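Local coordinates for protein putative HTH-type transcriptional regulator ybaQ (Escherichia coli, PDB 2EBY) that probably binds DNA as a helix-turn-helix transcriptional regulator of the Cro/C1 type, at residues 28-31 / 32-36; 49-53 / 54-58. All coordinates share one frame; numbering follows the deposited sequence.

Contact 1. Residues 28-31 / 32-36; sequences NELA and ELLHV
Leu30 and Leu34 meet one turn apart on helix 27-34, the first helix of the predicted helix-turn-helix motif; the contact covers most of this helix and the turn that ends it. The main-chain evidence is a run of three i to i+4 bonds. That from Leu34 N to Leu30 O is straight (N-H...O 172°, 2.8 Å), whereas Leu33 N reaches Glu29 O over a longer 3.2 Å and is more bent. Beyond Leu34 the pattern changes. His35 takes a positive phi of 63°, a left-handed helical conformation, and Ala31 O accepts from Val36 N at 3.0 Å. This bond and the left-handed residue before it end the helix. His35 N is also near Ala31 O, but its N-H is turned well aside (115°), and the bond is weak.

Apolar contact runs along the inner face. Leu34 CD1 presses on the branch point of Leu30, 3.4 Å from CG and tighter than usual for two carbons. The first torsions differ: Leu30 carries CG anti to the backbone N, Leu34 anti to the carbonyl carbon, and the two side chains slant across each other. Phe63 and Val62 of helix 53-63 and Val41 of the next motif helix pack against this pair, Val41 touching Ala31 and Val36 as well.

Polar side chains lie elsewhere on the helix. Glu29 sends OE2 to Tyr101 OH of the second subunit, while its OE1 accepts from Lys26 N. Glu32 extends beyond CG and lies alongside the preceding turn. Asn28 O is met there twice, by Glu32 N in a hydrogen bond of 3.1 Å and by Glu32 CG at 3.0 Å.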
ATOM      1  N   ASN A  28     -18.782  -5.197  17.478  1.00 42.68           N
ATOM      2  CA  ASN A  28     -18.132  -5.349  18.774  1.00 44.17           C
ATOM      3  C   ASN A  28     -17.541  -6.743  18.944  1.00 43.72           C
ATOM      4  O   ASN A  28     -16.482  -6.899  19.546  1.00 43.10           O
ATOM      5  CB  ASN A  28     -19.124  -5.083  19.911  1.00 46.06           C
ATOM      6  CG  ASN A  28     -19.684  -3.679  19.873  1.00 50.32           C
ATOM      7  OD1 ASN A  28     -19.270  -2.862  19.048  1.00 51.18           O
ATOM      8  ND2 ASN A  28     -20.628  -3.386  20.767  1.00 50.51           N
ATOM      9  N   GLU A  29     -18.232  -7.756  18.430  1.00 42.44           N
ATOM     10  CA  GLU A  29     -17.736  -9.124  18.537  1.00 42.00           C
ATOM     11  C   GLU A  29     -16.450  -9.283  17.738  1.00 40.29           C
ATOM     12  O   GLU A  29     -15.474  -9.838  18.230  1.00 39.23           O
ATOM     13  CB  GLU A  29     -18.793 -10.124  18.056  1.00 42.55           C
ATOM     14  CG  GLU A  29     -19.923 -10.334  19.060  1.00 45.43           C
ATOM     15  CD  GLU A  29     -21.005 -11.266  18.553  1.00 44.58           C
ATOM     16  OE1 GLU A  29     -21.656 -10.924  17.546  1.00 43.11           O
ATOM     17  OE2 GLU A  29     -21.204 -12.336  19.161  1.00 45.80           O
ATOM     18  N   LEU A  30     -16.449  -8.789  16.503  1.00 39.33           N
ATOM     19  CA  LEU A  30     -15.255  -8.878  15.672  1.00 39.69           C
ATOM     20  C   LEU A  30     -14.125  -8.089  16.328  1.00 39.45           C
ATOM     21  O   LEU A  30     -12.978  -8.535  16.349  1.00 39.85           O
ATOM     22  CB  LEU A  30     -15.515  -8.319  14.268  1.00 39.33           C
ATOM     23  CG  LEU A  30     -14.262  -8.290  13.375  1.00 40.74           C
ATOM     24  CD1 LEU A  30     -13.770  -9.716  13.149  1.00 38.87           C
ATOM     25  CD2 LEU A  30     -14.563  -7.613  12.043  1.00 37.48           C
ATOM     26  N   ALA A  31     -14.455  -6.919  16.870  1.00 37.41           N
ATOM     27  CA  ALA A  31     -13.453  -6.082  17.518  1.00 36.55           C
ATOM     28  C   ALA A  31     -12.709  -6.836  18.610  1.00 35.54           C
ATOM     29  O   ALA A  31     -11.485  -6.786  18.677  1.00 34.29           O
ATOM     30  CB  ALA A  31     -14.104  -4.820  18.099  1.00 34.25           C
ATOM     31  N   GLU A  32     -13.447  -7.541  19.462  1.00 37.19           N
ATOM     32  CA  GLU A  32     -12.828  -8.287  20.554  1.00 38.29           C
ATOM     33  C   GLU A  32     -12.002  -9.468  20.039  1.00 37.37           C
ATOM     34  O   GLU A  32     -11.024  -9.873  20.667  1.00 36.34           O
ATOM     35  CB  GLU A  32     -13.903  -8.745  21.546  1.00 42.28           C
ATOM     36  CG  GLU A  32     -14.828  -7.595  21.954  1.00 50.18           C
ATOM     37  CD  GLU A  32     -15.707  -7.911  23.153  1.00 54.69           C
ATOM     38  OE1 GLU A  32     -15.208  -7.845  24.298  1.00 56.74           O
ATOM     39  OE2 GLU A  32     -16.901  -8.225  22.947  1.00 57.23           O
ATOM     40  N   LEU A  33     -12.396 -10.012  18.893  1.00 35.45           N
ATOM     41  CA  LEU A  33     -11.651 -11.107  18.289  1.00 36.29           C
ATOM     42  C   LEU A  33     -10.336 -10.555  17.718  1.00 36.64           C
ATOM     43  O   LEU A  33      -9.260 -11.104  17.960  1.00 36.09           O
ATOM     44  CB  LEU A  33     -12.461 -11.766  17.165  1.00 35.77           C
ATOM     45  CG  LEU A  33     -13.639 -12.667  17.552  1.00 37.36           C
ATOM     46  CD1 LEU A  33     -14.355 -13.206  16.310  1.00 36.57           C
ATOM     47  CD2 LEU A  33     -13.105 -13.814  18.390  1.00 38.32           C
ATOM     48  N   LEU A  34     -10.431  -9.465  16.963  1.00 34.91           N
ATOM     49  CA  LEU A  34      -9.257  -8.835  16.358  1.00 35.03           C
ATOM     50  C   LEU A  34      -8.421  -8.155  17.434  1.00 34.97           C
ATOM     51  O   LEU A  34      -7.261  -7.816  17.212  1.00 33.41           O
ATOM     52  CB  LEU A  34      -9.683  -7.780  15.321  1.00 32.76           C
ATOM     53  CG  LEU A  34     -10.524  -8.191  14.103  1.00 32.98           C
ATOM     54  CD1 LEU A  34     -11.142  -6.959  13.452  1.00 31.52           C
ATOM     55  CD2 LEU A  34      -9.663  -8.936  13.112  1.00 30.84           C
ATOM     56  N   HIS A  35      -9.028  -7.969  18.602  1.00 37.37           N
ATOM     57  CA  HIS A  35      -8.381  -7.302  19.726  1.00 38.76           C
ATOM     58  C   HIS A  35      -8.033  -5.843  19.400  1.00 38.35           C
ATOM     59  O   HIS A  35      -6.957  -5.342  19.738  1.00 39.30           O
ATOM     60  CB  HIS A  35      -7.117  -8.047  20.160  1.00 42.22           C
ATOM     61  CG  HIS A  35      -6.502  -7.489  21.409  1.00 48.50           C
ATOM     62  ND1 HIS A  35      -5.145  -7.522  21.649  1.00 51.81           N
ATOM     63  CD2 HIS A  35      -7.060  -6.870  22.473  1.00 51.41           C
ATOM     64  CE1 HIS A  35      -4.894  -6.938  22.812  1.00 52.73           C
ATOM     65  NE2 HIS A  35      -6.040  -6.535  23.331  1.00 52.01           N
ATOM     66  N   VAL A  36      -8.955  -5.166  18.729  1.00 37.92           N
ATOM     67  CA  VAL A  36      -8.785  -3.760  18.380  1.00 37.50           C
ATOM     68  C   VAL A  36     -10.029  -3.054  18.906  1.00 37.99           C
ATOM     69  O   VAL A  36     -10.998  -3.714  19.283  1.00 39.46           O
ATOM     70  CB  VAL A  36      -8.685  -3.551  16.844  1.00 36.65           C
ATOM     71  CG1 VAL A  36      -7.449  -4.270  16.297  1.00 33.63           C
ATOM     72  CG2 VAL A  36      -9.953  -4.060  16.167  1.00 33.85           C
TER

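Contact 2. Residues 49-53 / 54-58; sequences RKLTT and EMAFR. With SO4 (sulfate ion), chain C.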
ATOM      1  N   ARG A  49     -10.538   4.678   7.109  1.00 38.48           N
ATOM      2  CA  ARG A  49      -9.201   4.238   7.466  1.00 38.54           C
ATOM      3  C   ARG A  49      -8.849   3.160   6.450  1.00 36.09           C
ATOM      4  O   ARG A  49      -9.624   2.231   6.230  1.00 34.78           O
ATOM      5  CB  ARG A  49      -9.219   3.631   8.873  1.00 41.56           C
ATOM      6  CG  ARG A  49      -7.863   3.285   9.469  1.00 44.74           C
ATOM      7  CD  ARG A  49      -7.982   2.088  10.424  1.00 51.29           C
ATOM      8  NE  ARG A  49      -8.051   0.826   9.682  1.00 55.22           N
ATOM      9  CZ  ARG A  49      -7.221  -0.200   9.865  1.00 53.66           C
ATOM     10  NH1 ARG A  49      -6.257  -0.129  10.776  1.00 54.01           N
ATOM     11  NH2 ARG A  49      -7.331  -1.283   9.112  1.00 49.85           N
ATOM     12  N   LYS A  50      -7.690   3.275   5.824  1.00 34.87           N
ATOM     13  CA  LYS A  50      -7.291   2.273   4.850  1.00 34.26           C
ATOM     14  C   LYS A  50      -7.010   0.982   5.614  1.00 32.70           C
ATOM     15  O   LYS A  50      -6.656   1.022   6.791  1.00 32.40           O
ATOM     16  CB  LYS A  50      -6.015   2.717   4.134  1.00 36.73           C
ATOM     17  CG  LYS A  50      -4.773   2.590   5.009  1.00 41.17           C
ATOM     18  CD  LYS A  50      -3.500   2.991   4.279  1.00 43.99           C
ATOM     19  CE  LYS A  50      -2.283   2.714   5.157  1.00 45.99           C
ATOM     20  NZ  LYS A  50      -0.989   3.066   4.505  1.00 48.33           N
ATOM     21  N   LEU A  51      -7.179  -0.158   4.961  1.00 30.40           N
ATOM     22  CA  LEU A  51      -6.874  -1.433   5.601  1.00 30.89           C
ATOM     23  C   LEU A  51      -5.346  -1.484   5.672  1.00 29.92           C
ATOM     24  O   LEU A  51      -4.687  -1.519   4.630  1.00 29.09           O
ATOM     25  CB  LEU A  51      -7.365  -2.596   4.745  1.00 31.77           C
ATOM     26  CG  LEU A  51      -7.084  -4.013   5.250  1.00 35.97           C
ATOM     27  CD1 LEU A  51      -8.200  -4.468   6.171  1.00 37.62           C
ATOM     28  CD2 LEU A  51      -6.986  -4.953   4.059  1.00 36.66           C
ATOM     29  N   THR A  52      -4.788  -1.480   6.881  1.00 26.28           N
ATOM     30  CA  THR A  52      -3.334  -1.520   7.043  1.00 25.61           C
ATOM     31  C   THR A  52      -2.817  -2.956   6.962  1.00 25.84           C
ATOM     32  O   THR A  52      -3.600  -3.913   7.025  1.00 23.84           O
ATOM     33  CB  THR A  52      -2.889  -0.936   8.405  1.00 26.90           C
ATOM     34  OG1 THR A  52      -3.381  -1.764   9.461  1.00 24.89           O
ATOM     35  CG2 THR A  52      -3.425   0.479   8.596  1.00 26.00           C
ATOM     36  N   THR A  53      -1.501  -3.102   6.831  1.00 24.35           N
ATOM     37  CA  THR A  53      -0.873  -4.418   6.758  1.00 24.24           C
ATOM     38  C   THR A  53      -1.154  -5.205   8.040  1.00 24.38           C
ATOM     39  O   THR A  53      -1.523  -6.382   7.991  1.00 24.49           O
ATOM     40  CB  THR A  53       0.660  -4.303   6.566  1.00 25.36           C
ATOM     41  OG1 THR A  53       0.941  -3.468   5.437  1.00 27.24           O
ATOM     42  CG2 THR A  53       1.266  -5.666   6.282  1.00 22.15           C
ATOM     43  N   GLU A  54      -0.977  -4.553   9.185  1.00 26.26           N
ATOM     44  CA  GLU A  54      -1.223  -5.204  10.470  1.00 28.49           C
ATOM     45  C   GLU A  54      -2.674  -5.657  10.588  1.00 27.35           C
ATOM     46  O   GLU A  54      -2.942  -6.786  11.001  1.00 28.29           O
ATOM     47  CB  GLU A  54      -0.890  -4.268  11.640  1.00 32.08           C
ATOM     48  CG  GLU A  54      -0.975  -4.948  13.007  1.00 35.38           C
ATOM     49  CD  GLU A  54      -0.649  -4.015  14.168  1.00 38.27           C
ATOM     50  OE1 GLU A  54       0.323  -3.242  14.054  1.00 38.42           O
ATOM     51  OE2 GLU A  54      -1.351  -4.066  15.202  1.00 40.61           O
ATOM     52  N   MET A  55      -3.617  -4.788  10.233  1.00 25.42           N
ATOM     53  CA  MET A  55      -5.019  -5.182  10.317  1.00 24.23           C
ATOM     54  C   MET A  55      -5.274  -6.380   9.419  1.00 24.08           C
ATOM     55  O   MET A  55      -6.086  -7.236   9.751  1.00 24.38           O
ATOM     56  CB  MET A  55      -5.960  -4.045   9.906  1.00 20.45           C
ATOM     57  CG  MET A  55      -7.457  -4.435   9.898  1.00 18.52           C
ATOM     58  SD  MET A  55      -8.186  -4.879  11.517  1.00 11.06           S
ATOM     59  CE  MET A  55      -8.381  -3.239  12.200  1.00 20.99           C
ATOM     60  N   ALA A  56      -4.591  -6.425   8.278  1.00 25.49           N
ATOM     61  CA  ALA A  56      -4.745  -7.528   7.331  1.00 25.03           C
ATOM     62  C   ALA A  56      -4.312  -8.833   7.987  1.00 23.90           C
ATOM     63  O   ALA A  56      -4.936  -9.865   7.781  1.00 21.95           O
ATOM     64  CB  ALA A  56      -3.915  -7.271   6.073  1.00 24.66           C
ATOM     65  N   PHE A  57      -3.239  -8.780   8.772  1.00 25.62           N
ATOM     66  CA  PHE A  57      -2.760  -9.964   9.495  1.00 26.67           C
ATOM     67  C   PHE A  57      -3.810 -10.434  10.506  1.00 26.81           C
ATOM     68  O   PHE A  57      -4.031 -11.633  10.670  1.00 26.54           O
ATOM     69  CB  PHE A  57      -1.474  -9.660  10.266  1.00 25.28           C
ATOM     70  CG  PHE A  57      -0.203  -9.875   9.480  1.00 27.69           C
ATOM     71  CD1 PHE A  57       0.120  -9.062   8.398  1.00 24.44           C
ATOM     72  CD2 PHE A  57       0.693 -10.878   9.859  1.00 26.06           C
ATOM     73  CE1 PHE A  57       1.317  -9.237   7.709  1.00 29.53           C
ATOM     74  CE2 PHE A  57       1.892 -11.064   9.178  1.00 28.17           C
ATOM     75  CZ  PHE A  57       2.209 -10.242   8.098  1.00 28.93           C
ATOM     76  N   ARG A  58      -4.441  -9.485  11.196  1.00 26.05           N
ATOM     77  CA  ARG A  58      -5.451  -9.821  12.203  1.00 26.95           C
ATOM     78  C   ARG A  58      -6.670 -10.470  11.556  1.00 26.50           C
ATOM     79  O   ARG A  58      -7.188 -11.471  12.048  1.00 24.31           O
ATOM     80  CB  ARG A  58      -5.878  -8.568  12.972  1.00 28.20           C
ATOM     81  CG  ARG A  58      -4.804  -7.963  13.870  1.00 28.68           C
ATOM     82  CD  ARG A  58      -5.278  -6.615  14.377  1.00 28.76           C
ATOM     83  NE  ARG A  58      -4.265  -5.907  15.144  1.00 33.37           N
ATOM     84  CZ  ARG A  58      -3.942  -6.190  16.401  1.00 34.75           C
ATOM     85  NH1 ARG A  58      -4.559  -7.174  17.037  1.00 36.21           N
ATOM     86  NH2 ARG A  58      -3.007  -5.486  17.022  1.00 34.98           N
TER
HETATM   87  S   SO4 C 121       0.802   0.114   6.389  1.00 36.13           S
HETATM   88  O1  SO4 C 121       1.978  -0.802   6.540  1.00 40.37           O
HETATM   89  O2  SO4 C 121      -0.387  -0.699   6.008  1.00 42.80           O
HETATM   90  O3  SO4 C 121       0.453   0.785   7.701  1.00 44.59           O
HETATM   91  O4  SO4 C 121       1.136   1.147   5.326  1.00 42.79           O
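Met55 puts its CE over one face of the Arg49 guanidinium, 4.0 Å from CZ, while its CB comes to 3.2 Å from Arg49 NH2. The arginine reaches this place by a bend at chi3 (79°), and the two chains cross at a slant; Ala43 and Leu44 of helix 38-45 also touch Arg49. The second flat group, the Phe57 ring, has Thr53 O at its edge, close to the ring plane and 3.2 Å from CD1. Thr53 CG2 lies beside CE1 of the same ring, the two side chains pointing the same way. Val67 of the chain and Leu79 of the second subunit pack on this phenylalanine too.

These residues mark the start of helix 53-63, in the family's helix-turn-helix domain. Thr52 is its N-cap: OG1 accepts from Met55 N in a nearly straight bond (3.1 Å, N-H...O 163°). A chi1 of 65° sets this oxygen between the backbone N and the carbonyl carbon, facing the first turn. The helix proper opens with Ala56 N to Thr52 O and Phe57 N to Thr53 O. The side chains of Leu51 and Met55 cross at about a right angle, with Leu51 CD1 3.8 Å from Met55 CG.

A sulfate, probably from the crystallisation liquor, sits at this helix start. Its O2 takes the backbone N-H of Thr53 at 2.8 Å, and O4 is held by Lys50 NZ at the end of an extended chain. Thr53 OG1 is near both O1 and O2, without a settled choice. Glu54, in the first turn, has OE2 met nearly along its C-O axis by NH2 of Arg58, one turn further along, 2.8 Å away in a salt bridge, and the same NH2 pairs with Glu91 of the second subunit.

How the contacts relate
From the N terminus, contact 1 ends helix 27-34 and contact 2 starts helix 53-63, with helix 38-45 and the first residues of the loop after it between them. Both are local and in series: neither encloses the other, they do not cross, and no long loop is closed by either alone. The chain's return is seen where they touch, their centres 13 Å apart. Arg58 NH1 lies 2.8 Å from Leu34 O, and its CD packs on Val36 CG1; the Arg58 side chain of the later helix thus lies against the C-terminal end of the earlier one. Leu34 CD1 also approaches Met55 SD at 4.1 Å. Glu91 of the second subunit, the partner of Arg58, also packs on His35.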